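PDB 4CVU: beta-mannosidase from Trichoderma harzianum, which probably hydrolyses terminal beta-linked mannose residues from the non-reducing ends of mannosides, as a glycoside hydrolase of family 2. Local coordinates for residues T231-F236 with W252-S257; M270-T275 with I326-S331. One frame throughout, in Å; residues are numbered along the deposited sequence.

Contact 1 of 2, residues T231-F236 with W252-S257. With NAG (2-acetamido-2-deoxy-beta-D-glucopyranose), chain E.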
ATOM      1  N   THR A 231     -13.521 -29.291  32.430  1.00 46.93           N
ATOM      2  CA  THR A 231     -14.567 -29.382  33.464  1.00 46.22           C
ATOM      3  C   THR A 231     -15.945 -29.064  32.879  1.00 45.93           C
ATOM      4  O   THR A 231     -16.156 -27.980  32.331  1.00 46.38           O
ATOM      5  CB  THR A 231     -14.255 -28.416  34.619  1.00 47.30           C
ATOM      6  OG1 THR A 231     -13.009 -28.788  35.252  1.00 46.02           O
ATOM      7  CG2 THR A 231     -15.370 -28.432  35.664  1.00 49.50           C
ATOM      8  N   ASP A 232     -16.866 -30.024  32.978  1.00 44.41           N
ATOM      9  CA  ASP A 232     -18.245 -29.859  32.515  1.00 43.34           C
ATOM     10  C   ASP A 232     -19.093 -29.516  33.727  1.00 42.98           C
ATOM     11  O   ASP A 232     -19.225 -30.349  34.648  1.00 44.11           O
ATOM     12  CB  ASP A 232     -18.726 -31.143  31.832  1.00 42.50           C
ATOM     13  CG  ASP A 232     -20.154 -31.020  31.241  1.00 44.76           C
ATOM     14  OD1 ASP A 232     -20.950 -30.141  31.677  1.00 41.57           O
ATOM     15  OD2 ASP A 232     -20.488 -31.862  30.355  1.00 44.58           O
ATOM     16  N   ILE A 233     -19.638 -28.297  33.745  1.00 41.67           N
ATOM     17  CA  ILE A 233     -20.642 -27.880  34.735  1.00 41.78           C
ATOM     18  C   ILE A 233     -21.958 -27.772  33.995  1.00 42.18           C
ATOM     19  O   ILE A 233     -22.038 -27.077  32.928  1.00 40.61           O
ATOM     20  CB  ILE A 233     -20.339 -26.521  35.374  1.00 42.32           C
ATOM     21  CG1 ILE A 233     -18.914 -26.466  35.979  1.00 42.46           C
ATOM     22  CG2 ILE A 233     -21.369 -26.201  36.441  1.00 43.40           C
ATOM     23  CD1 ILE A 233     -18.657 -27.461  37.088  1.00 44.15           C
ATOM     24  N   ASP A 234     -22.961 -28.473  34.499  1.00 41.00           N
ATOM     25  CA  ASP A 234     -24.289 -28.498  33.877  1.00 42.22           C
ATOM     26  C   ASP A 234     -25.280 -28.080  34.956  1.00 44.22           C
ATOM     27  O   ASP A 234     -25.506 -28.822  35.924  1.00 44.25           O
ATOM     28  CB  ASP A 234     -24.614 -29.889  33.338  1.00 41.91           C
ATOM     29  CG  ASP A 234     -25.783 -29.895  32.353  1.00 42.96           C
ATOM     30  OD1 ASP A 234     -26.196 -28.820  31.817  1.00 43.11           O
ATOM     31  OD2 ASP A 234     -26.293 -30.991  32.098  1.00 43.78           O
ATOM     32  N   ILE A 235     -25.783 -26.858  34.833  1.00 41.36           N
ATOM     33  CA  ILE A 235     -26.796 -26.348  35.726  1.00 44.55           C
ATOM     34  C   ILE A 235     -28.118 -26.365  34.977  1.00 44.83           C
ATOM     35  O   ILE A 235     -28.266 -25.710  33.933  1.00 44.91           O
ATOM     36  CB  ILE A 235     -26.478 -24.943  36.207  1.00 43.98           C
ATOM     37  CG1 ILE A 235     -25.146 -24.955  36.966  1.00 45.23           C
ATOM     38  CG2 ILE A 235     -27.584 -24.476  37.116  1.00 45.28           C
ATOM     39  CD1 ILE A 235     -24.672 -23.594  37.391  1.00 47.53           C
ATOM     40  N   PHE A 236     -29.050 -27.155  35.486  1.00 43.20           N
ATOM     41  CA  PHE A 236     -30.351 -27.347  34.845  1.00 43.90           C
ATOM     42  C   PHE A 236     -31.451 -27.457  35.909  1.00 45.19           C
ATOM     43  O   PHE A 236     -31.157 -27.551  37.099  1.00 44.96           O
ATOM     44  CB  PHE A 236     -30.342 -28.591  33.951  1.00 43.16           C
ATOM     45  CG  PHE A 236     -29.881 -29.839  34.637  1.00 45.98           C
ATOM     46  CD1 PHE A 236     -28.524 -30.074  34.870  1.00 46.13           C
ATOM     47  CD2 PHE A 236     -30.801 -30.786  35.060  1.00 46.36           C
ATOM     48  CE1 PHE A 236     -28.106 -31.214  35.500  1.00 47.16           C
ATOM     49  CE2 PHE A 236     -30.389 -31.933  35.706  1.00 47.25           C
ATOM     50  CZ  PHE A 236     -29.038 -32.143  35.935  1.00 48.41           C
ATOM     51  N   TRP A 252     -32.813 -26.364  41.276  1.00 52.09           N
ATOM     52  CA  TRP A 252     -31.647 -26.401  40.379  1.00 52.73           C
ATOM     53  C   TRP A 252     -30.788 -27.611  40.716  1.00 54.27           C
ATOM     54  O   TRP A 252     -30.618 -27.929  41.885  1.00 56.10           O
ATOM     55  CB  TRP A 252     -30.819 -25.121  40.516  1.00 51.51           C
ATOM     56  CG  TRP A 252     -31.474 -23.927  39.925  1.00 50.72           C
ATOM     57  CD1 TRP A 252     -32.087 -22.908  40.594  1.00 52.77           C
ATOM     58  CD2 TRP A 252     -31.577 -23.617  38.537  1.00 51.01           C
ATOM     59  NE1 TRP A 252     -32.571 -21.975  39.699  1.00 52.15           N
ATOM     60  CE2 TRP A 252     -32.279 -22.396  38.430  1.00 51.15           C
ATOM     61  CE3 TRP A 252     -31.153 -24.258  37.367  1.00 48.17           C
ATOM     62  CZ2 TRP A 252     -32.556 -21.801  37.200  1.00 51.20           C
ATOM     63  CZ3 TRP A 252     -31.435 -23.665  36.148  1.00 50.51           C
ATOM     64  CH2 TRP A 252     -32.129 -22.455  36.070  1.00 49.82           C
ATOM     65  N   VAL A 253     -30.288 -28.313  39.705  1.00 50.76           N
ATOM     66  CA  VAL A 253     -29.273 -29.326  39.919  1.00 49.30           C
ATOM     67  C   VAL A 253     -27.987 -28.787  39.318  1.00 50.93           C
ATOM     68  O   VAL A 253     -27.983 -28.340  38.159  1.00 51.20           O
ATOM     69  CB  VAL A 253     -29.617 -30.669  39.260  1.00 50.41           C
ATOM     70  CG1 VAL A 253     -28.525 -31.702  39.553  1.00 52.10           C
ATOM     71  CG2 VAL A 253     -30.969 -31.182  39.732  1.00 50.80           C
ATOM     72  N   VAL A 254     -26.930 -28.764  40.122  1.00 48.74           N
ATOM     73  CA  VAL A 254     -25.588 -28.431  39.680  1.00 47.54           C
ATOM     74  C   VAL A 254     -24.778 -29.718  39.571  1.00 49.92           C
ATOM     75  O   VAL A 254     -24.520 -30.364  40.566  1.00 50.54           O
ATOM     76  CB  VAL A 254     -24.904 -27.496  40.674  1.00 48.73           C
ATOM     77  CG1 VAL A 254     -23.478 -27.163  40.230  1.00 47.69           C
ATOM     78  CG2 VAL A 254     -25.730 -26.223  40.861  1.00 47.80           C
ATOM     79  N   ASN A 255     -24.405 -30.098  38.351  1.00 48.91           N
ATOM     80  CA  ASN A 255     -23.619 -31.284  38.103  1.00 49.81           C
ATOM     81  C   ASN A 255     -22.205 -30.902  37.673  1.00 49.78           C
ATOM     82  O   ASN A 255     -22.042 -30.068  36.801  1.00 47.99           O
ATOM     83  CB  ASN A 255     -24.293 -32.109  37.007  1.00 52.26           C
ATOM     84  CG  ASN A 255     -23.717 -33.508  36.876  1.00 53.90           C
ATOM     85  OD1 ASN A 255     -23.072 -34.032  37.785  1.00 53.04           O
ATOM     86  ND2 ASN A 255     -23.964 -34.121  35.723  1.00 55.94           N
ATOM     87  N   ALA A 256     -21.198 -31.506  38.280  1.00 47.56           N
ATOM     88  CA  ALA A 256     -19.822 -31.147  38.025  1.00 46.29           C
ATOM     89  C   ALA A 256     -19.040 -32.388  37.689  1.00 47.92           C
ATOM     90  O   ALA A 256     -18.929 -33.270  38.500  1.00 49.25           O
ATOM     91  CB  ALA A 256     -19.215 -30.466  39.234  1.00 47.91           C
ATOM     92  N   SER A 257     -18.480 -32.441  36.486  1.00 46.66           N
ATOM     93  CA  SER A 257     -17.703 -33.573  36.016  1.00 46.12           C
ATOM     94  C   SER A 257     -16.317 -33.069  35.584  1.00 48.33           C
ATOM     95  O   SER A 257     -16.194 -32.190  34.698  1.00 44.56           O
ATOM     96  CB  SER A 257     -18.444 -34.265  34.866  1.00 46.32           C
ATOM     97  OG  SER A 257     -17.784 -35.453  34.483  1.00 44.70           O
TER
HETATM   98  C1  NAG E   1     -23.493 -35.440  35.359  1.00 44.25           C
HETATM   99  C2  NAG E   1     -24.595 -36.491  35.254  1.00 47.11           C
HETATM  100  C3  NAG E   1     -23.993 -37.821  34.852  1.00 45.11           C
HETATM  101  C4  NAG E   1     -23.219 -37.669  33.528  1.00 45.28           C
HETATM  102  C5  NAG E   1     -22.224 -36.516  33.657  1.00 44.71           C
HETATM  103  C6  NAG E   1     -21.498 -36.132  32.371  1.00 43.59           C
HETATM  104  C7  NAG E   1     -26.534 -36.146  36.710  1.00 49.87           C
HETATM  105  C8  NAG E   1     -27.106 -36.284  38.093  1.00 51.11           C
HETATM  106  N2  NAG E   1     -25.290 -36.570  36.534  1.00 49.57           N
HETATM  107  O3  NAG E   1     -25.044 -38.743  34.705  1.00 47.49           O
HETATM  108  O4  NAG E   1     -22.508 -38.856  33.239  1.00 43.94           O
HETATM  109  O5  NAG E   1     -22.865 -35.350  34.103  1.00 44.15           O
HETATM  110  O6  NAG E   1     -20.491 -35.195  32.719  1.00 42.67           O
HETATM  111  O7  NAG E   1     -27.225 -35.667  35.815  1.00 51.90           O
HETATM  112  O   HOH W   1     -25.068 -33.252  33.041  1.00 52.69           O
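F236 CG sits between its backbone N and carbonyl carbon (chi1 53°), and the ring beyond it lies beside V253, which sends CG1 anti to its own backbone N (chi1 -179°), toward the ring tip. V253 CB lies over one ring face, offset toward the rim and 4.0 Å from the ring centroid, a CH-pi contact; F236 CZ also touches V253 CG1 at 3.7 Å. N255 CB stands at the ring edge, and H530 meets the ring from outside the pair. An alanine at F236 would probably leave V253 without its aromatic cover and open a gap beside N255 and H530.

N255 carries an N-linked glycan: its ND2 is bonded covalently to C1 of the sugar. One water accepts from N255 ND2 at 3.0 Å and lies 2.7 Å from D234 OD2, tying the glycan stem to the opposite strand. Both D234 carboxylate oxygens are also held from outside, OD2 by the backbone N of H530 and OD1 by S531 and N476.

On the face of I233, I235, V254 and A256, I233 CD1 packs on A256 CB at 3.7 Å, and I235 CG2 reaches W252 CE3 at 3.6 Å, the two side chains crossing at about a right angle. Six backbone hydrogen bonds, two each for D232 with S257, D234 with N255 and F236 with V253, join the two segments, whose axes come within 4.8 Å. Through V254 and A256 this face packs on strand 324-332, as between the layers of a beta-sandwich, consistent with the immunoglobulin-like domain of family 2 glycosidases.

Contact 2 of 2, residues M270-T275 with I326-S331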
ATOM      1  N   MET A 270     -16.240 -34.882  46.876  1.00 60.66           N
ATOM      2  CA  MET A 270     -16.310 -33.594  46.185  1.00 62.64           C
ATOM      3  C   MET A 270     -17.136 -32.579  46.973  1.00 62.45           C
ATOM      4  O   MET A 270     -18.208 -32.885  47.514  1.00 63.51           O
ATOM      5  CB  MET A 270     -16.913 -33.766  44.782  1.00 60.95           C
ATOM      6  CG  MET A 270     -16.220 -34.784  43.888  1.00 60.36           C
ATOM      7  SD  MET A 270     -17.161 -35.109  42.368  1.00 58.70           S
ATOM      8  CE  MET A 270     -16.707 -33.639  41.432  1.00 60.20           C
ATOM      9  N   SER A 271     -16.619 -31.365  47.037  1.00 60.66           N
ATOM     10  CA  SER A 271     -17.305 -30.250  47.663  1.00 61.78           C
ATOM     11  C   SER A 271     -17.279 -29.045  46.713  1.00 61.59           C
ATOM     12  O   SER A 271     -16.418 -28.971  45.827  1.00 60.35           O
ATOM     13  CB  SER A 271     -16.606 -29.883  48.960  1.00 63.01           C
ATOM     14  OG  SER A 271     -15.299 -29.430  48.678  1.00 62.37           O
ATOM     15  N   VAL A 272     -18.217 -28.117  46.893  1.00 61.31           N
ATOM     16  CA  VAL A 272     -18.291 -26.909  46.071  1.00 60.22           C
ATOM     17  C   VAL A 272     -18.609 -25.676  46.891  1.00 61.26           C
ATOM     18  O   VAL A 272     -19.385 -25.744  47.842  1.00 63.41           O
ATOM     19  CB  VAL A 272     -19.340 -27.026  44.939  1.00 60.72           C
ATOM     20  CG1 VAL A 272     -18.928 -28.110  43.954  1.00 61.92           C
ATOM     21  CG2 VAL A 272     -20.740 -27.297  45.484  1.00 60.05           C
ATOM     22  N   ILE A 273     -17.997 -24.557  46.517  1.00 60.11           N
ATOM     23  CA  ILE A 273     -18.391 -23.232  46.996  1.00 60.88           C
ATOM     24  C   ILE A 273     -18.889 -22.431  45.796  1.00 59.31           C
ATOM     25  O   ILE A 273     -18.170 -22.274  44.803  1.00 60.06           O
ATOM     26  CB  ILE A 273     -17.214 -22.487  47.680  1.00 63.87           C
ATOM     27  CG1 ILE A 273     -16.713 -23.271  48.911  1.00 64.72           C
ATOM     28  CG2 ILE A 273     -17.641 -21.084  48.107  1.00 63.80           C
ATOM     29  CD1 ILE A 273     -15.275 -22.983  49.285  1.00 65.61           C
ATOM     30  N   ILE A 274     -20.118 -21.946  45.882  1.00 58.67           N
ATOM     31  CA  ILE A 274     -20.725 -21.123  44.846  1.00 56.50           C
ATOM     32  C   ILE A 274     -20.939 -19.747  45.439  1.00 59.40           C
ATOM     33  O   ILE A 274     -21.673 -19.593  46.404  1.00 59.94           O
ATOM     34  CB  ILE A 274     -22.069 -21.700  44.359  1.00 55.77           C
ATOM     35  CG1 ILE A 274     -21.900 -23.159  43.910  1.00 55.89           C
ATOM     36  CG2 ILE A 274     -22.637 -20.841  43.243  1.00 54.57           C
ATOM     37  CD1 ILE A 274     -23.155 -23.794  43.345  1.00 54.91           C
ATOM     38  N   THR A 275     -20.317 -18.750  44.815  1.00 60.15           N
ATOM     39  CA  THR A 275     -20.257 -17.393  45.339  0.50 61.25           C
ATOM     40  C   THR A 275     -20.612 -16.372  44.248  1.00 63.02           C
ATOM     41  O   THR A 275     -20.516 -16.663  43.048  1.00 60.34           O
ATOM     42  CB  THR A 275     -18.852 -17.109  45.923  0.50 62.01           C
ATOM     43  OG1 THR A 275     -18.775 -15.755  46.373  0.50 63.68           O
ATOM     44  CG2 THR A 275     -17.757 -17.342  44.887  0.50 62.82           C
ATOM     45  N   ILE A 326     -18.107 -20.906  40.786  1.00 56.90           N
ATOM     46  CA  ILE A 326     -18.219 -22.201  41.407  1.00 58.00           C
ATOM     47  C   ILE A 326     -16.833 -22.801  41.401  1.00 59.73           C
ATOM     48  O   ILE A 326     -16.259 -23.037  40.329  1.00 57.82           O
ATOM     49  CB  ILE A 326     -19.259 -23.127  40.718  1.00 58.53           C
ATOM     50  CG1 ILE A 326     -19.246 -24.535  41.341  1.00 62.70           C
ATOM     51  CG2 ILE A 326     -19.031 -23.255  39.229  1.00 60.00           C
ATOM     52  CD1 ILE A 326     -20.423 -25.410  40.934  1.00 61.95           C
ATOM     53  N   THR A 327     -16.291 -23.010  42.604  1.00 57.95           N
ATOM     54  CA  THR A 327     -15.027 -23.707  42.787  1.00 58.19           C
ATOM     55  C   THR A 327     -15.335 -25.119  43.289  1.00 61.05           C
ATOM     56  O   THR A 327     -16.065 -25.295  44.279  1.00 59.45           O
ATOM     57  CB  THR A 327     -14.111 -22.959  43.780  1.00 59.23           C
ATOM     58  OG1 THR A 327     -13.888 -21.623  43.315  1.00 61.66           O
ATOM     59  CG2 THR A 327     -12.769 -23.654  43.932  1.00 58.68           C
ATOM     60  N   VAL A 328     -14.785 -26.118  42.598  1.00 59.63           N
ATOM     61  CA  VAL A 328     -15.030 -27.532  42.896  1.00 59.38           C
ATOM     62  C   VAL A 328     -13.736 -28.175  43.351  1.00 59.61           C
ATOM     63  O   VAL A 328     -12.767 -28.164  42.611  1.00 58.19           O
ATOM     64  CB  VAL A 328     -15.521 -28.297  41.648  1.00 59.22           C
ATOM     65  CG1 VAL A 328     -15.753 -29.765  41.975  1.00 59.80           C
ATOM     66  CG2 VAL A 328     -16.789 -27.682  41.084  1.00 59.30           C
ATOM     67  N   SER A 329     -13.725 -28.750  44.553  1.00 61.27           N
ATOM     68  CA  SER A 329     -12.534 -29.412  45.099  1.00 62.61           C
ATOM     69  C   SER A 329     -12.754 -30.924  45.231  1.00 64.71           C
ATOM     70  O   SER A 329     -13.816 -31.374  45.678  1.00 65.95           O
ATOM     71  CB  SER A 329     -12.163 -28.826  46.470  1.00 63.60           C
ATOM     72  OG  SER A 329     -12.027 -27.414  46.417  1.00 62.20           O
ATOM     73  N   VAL A 330     -11.745 -31.693  44.839  1.00 63.05           N
ATOM     74  CA  VAL A 330     -11.770 -33.134  44.963  1.00 65.98           C
ATOM     75  C   VAL A 330     -10.756 -33.574  46.024  1.00 67.98           C
ATOM     76  O   VAL A 330      -9.562 -33.299  45.917  1.00 62.40           O
ATOM     77  CB  VAL A 330     -11.464 -33.827  43.622  1.00 65.58           C
ATOM     78  CG1 VAL A 330     -11.543 -35.343  43.766  1.00 64.43           C
ATOM     79  CG2 VAL A 330     -12.418 -33.346  42.539  1.00 62.11           C
ATOM     80  N   SER A 331     -11.260 -34.243  47.061  1.00 72.78           N
ATOM     81  CA  SER A 331     -10.420 -34.776  48.129  1.00 75.70           C
ATOM     82  C   SER A 331     -10.527 -36.285  48.206  1.00 76.01           C
ATOM     83  O   SER A 331     -11.465 -36.899  47.675  1.00 72.43           O
ATOM     84  CB  SER A 331     -10.791 -34.170  49.474  1.00 75.41           C
ATOM     85  OG  SER A 331     -10.144 -32.929  49.647  1.00 76.11           O
TER
HETATM   86  O   HOH W   2     -13.053 -31.835  48.515  1.00 56.16           O
HETATM   87  O   HOH W   3     -16.178 -20.324  44.436  1.00 63.80           O
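V272 and V328 lie side by side and point the same way, V272 CG1 resting on V328 CG2 at 3.6 Å. The apolar contacts continue on this face to both ends: I274 CG1 meets I326 CG1 at 3.9 Å, and M270, bent at its third torsion (chi3 78°), brings CE to within 4.0 Å of V328 CG1.

Backbone hydrogen bonds come in two pairs, S271 with S329 and I273 with T327, each residue both giving and accepting. Between them the non-hydrogen-bonded positions add CA-H...O contacts, such as V272 CA to T327 O at 3.3 Å.

Water serves the more polar face. One molecule donates to I273 O at 2.8 Å and pairs with T327 OG1 at 2.9 Å, bridging the strands; T327 OG1 also has a weak bond to Q343. A second lies 3.3 Å from S271 OG and binds S329 O and S331 OG weakly.

Strand 268-276 is flanked by strand 283-294 on its far side, and strand 324-332 by strand 340-346, both antiparallel. The apolar face turns toward strand 252-261, where I326 touches V254, V328 touches A256 and L258, and M270 also touches L258.

Contacts 1 and 2 lie in the same beta-sandwich domain, use four different strands of it, and have centres about 12 Å apart. Strands 252-261 and 324-332 face each other across its core, so the apolar faces of the two contacts meet there; M270 CE also packs against the backbone O of A256. The opposite faces differ. In 231-236 with 252-257 that face is buried against R473, N476, H530 and S531 and carries two aspartates, an aromatic ring and a glycan root; in 270-275 with 326-331 it is partly exposed, lined by serines, a threonine and an isoleucine, and bridged by water.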